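PDB 4AVR: PA4485 from Pseudomonas aeruginosa, which probably acts as a lytic transglycosylase on peptidoglycan, preferring naked glycan strands that lack stem peptides. Local coordinates for residues A[71-74]-A[75-79]. Residues are numbered along the deposited sequence; the frame is centred on the assembly and turned at random.
Sequences VSRK and AAEGL
S72 sits at the N-cap of helix 73-79 and turns its hydroxyl back onto the first turn, where OG takes the N-H of A75 at 3.1 Å in a fairly straight bond. With OG set between the backbone N and the carbonyl carbon (chi1 67°), the oxygen faces that amide; it is also hydrogen-bonded to the carbonyl of A28, so the buried hydroxyl ties the helix start to A28, just ahead of strand 30-32. Behind the cap the main chain runs in regular alpha-helical bonds: A76 N to S72 O (2.9 Å), E77 N to R73 O and G78 N to K74 O.

On the side of the helix turned from the sheet, the charged groups gather around E77, and R73 packs there against Y8 of the second subunit. R73 leaves the backbone with CG anti to N (chi1 -168°), then bends at chi2 and chi3, which brings NH1 to E77 OE1 in a salt bridge of 3.1 Å. The carboxylate oxygen lies in the guanidinium plane, but NH1 approaches it from above the carboxylate plane; the two planes are 51° apart. R73 NH2 is held in turn by N27 OD1, which helps fix the guanidinium. K74 reaches the same oxygen through a water, 2.7 Å from its NZ and 2.9 Å from E77 OE1, while its side chain crosses E77 at about a right angle, with CD close to OE1.

Apolar contacts occupy the inner side. V71 CB meets A75 CB at 3.8 Å, and V71 CG2 extends over A76 toward L79 CD1, 4.3 Å away. A75 and L79 also pack on strand 52-59.

Together these contacts make a serine-capped helix that follows directly on strand 67-71 and lies against the sheet of the double-psi beta-barrel family to which RlpA belongs.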
loop_
_atom_site.group_PDB
_atom_site.type_symbol
_atom_site.label_atom_id
_atom_site.label_comp_id
_atom_site.label_asym_id
_atom_site.label_seq_id
_atom_site.Cartn_x
_atom_site.Cartn_y
_atom_site.Cartn_z
ATOM N N VAL A 71 -4.983 7.487 0.167
ATOM C CA VAL A 71 -5.783 7.388 1.389
ATOM C C VAL A 71 -5.325 6.221 2.267
ATOM O O VAL A 71 -4.659 5.294 1.813
ATOM C CB VAL A 71 -7.299 7.269 1.063
ATOM C CG1 VAL A 71 -7.747 8.427 0.177
ATOM C CG2 VAL A 71 -7.628 5.926 0.427
ATOM N N SER A 72 -5.711 6.278 3.535
ATOM C CA SER A 72 -5.426 5.191 4.460
ATOM C C SER A 72 -6.178 3.916 4.084
ATOM O O SER A 72 -7.160 3.941 3.343
ATOM C CB SER A 72 -5.828 5.584 5.862
ATOM O OG SER A 72 -7.248 5.704 5.924
ATOM N N ARG A 73 -5.745 2.797 4.660
ATOM C CA ARG A 73 -6.446 1.534 4.445
ATOM C C ARG A 73 -7.913 1.619 4.843
ATOM O O ARG A 73 -8.793 1.149 4.116
ATOM C CB ARG A 73 -5.756 0.405 5.216
ATOM C CG ARG A 73 -6.255 -0.981 4.796
ATOM C CD ARG A 73 -6.909 -1.797 5.849
ATOM N NE ARG A 73 -6.450 -1.581 7.164
ATOM C CZ ARG A 73 -7.102 -1.193 8.254
ATOM N NH1 ARG A 73 -8.416 -0.939 8.377
ATOM N NH2 ARG A 73 -6.321 -1.072 9.284
ATOM N N LYS A 74 -8.196 2.192 6.006
ATOM C CA LYS A 74 -9.572 2.302 6.475
ATOM C C LYS A 74 -10.407 3.143 5.512
ATOM O O LYS A 74 -11.574 2.815 5.236
ATOM C CB LYS A 74 -9.616 2.885 7.890
ATOM C CG LYS A 74 -11.007 2.984 8.472
ATOM C CD LYS A 74 -11.586 1.640 8.805
ATOM C CE LYS A 74 -12.886 1.791 9.582
ATOM N NZ LYS A 74 -13.549 0.482 9.852
ATOM N N ALA A 75 -9.841 4.229 4.989
ATOM C CA ALA A 75 -10.563 5.041 4.009
ATOM C C ALA A 75 -10.818 4.244 2.728
ATOM O O ALA A 75 -11.891 4.352 2.124
ATOM C CB ALA A 75 -9.799 6.322 3.710
ATOM N N ALA A 76 -9.834 3.462 2.301
ATOM C CA ALA A 76 -9.991 2.625 1.114
ATOM C C ALA A 76 -11.113 1.611 1.283
ATOM O O ALA A 76 -11.865 1.334 0.346
ATOM C CB ALA A 76 -8.703 1.932 0.777
ATOM N N GLU A 77 -11.247 1.060 2.487
ATOM C CA GLU A 77 -12.386 0.179 2.791
ATOM C C GLU A 77 -13.712 0.912 2.624
ATOM O O GLU A 77 -14.641 0.392 2.005
ATOM C CB GLU A 77 -12.268 -0.392 4.211
ATOM C CG GLU A 77 -11.109 -1.363 4.352
ATOM C CD GLU A 77 -10.786 -1.780 5.762
ATOM O OE1 GLU A 77 -11.022 -1.040 6.730
ATOM O OE2 GLU A 77 -10.115 -2.824 5.908
ATOM N N GLY A 78 -13.803 2.124 3.166
ATOM C CA GLY A 78 -15.023 2.919 3.036
ATOM C C GLY A 78 -15.344 3.274 1.587
ATOM O O GLY A 78 -16.504 3.415 1.232
ATOM N N LEU A 79 -14.302 3.402 0.767
ATOM C CA LEU A 79 -14.454 3.707 -0.660
ATOM C C LEU A 79 -14.680 2.467 -1.519
ATOM O O LEU A 79 -14.931 2.590 -2.714
ATOM C CB LEU A 79 -13.233 4.476 -1.150
ATOM C CG LEU A 79 -13.121 5.909 -0.637
ATOM C CD1 LEU A 79 -11.705 6.434 -0.834
ATOM C CD2 LEU A 79 -14.124 6.815 -1.327
HETATM O O HOH W 1 -13.832 -0.486 7.372
#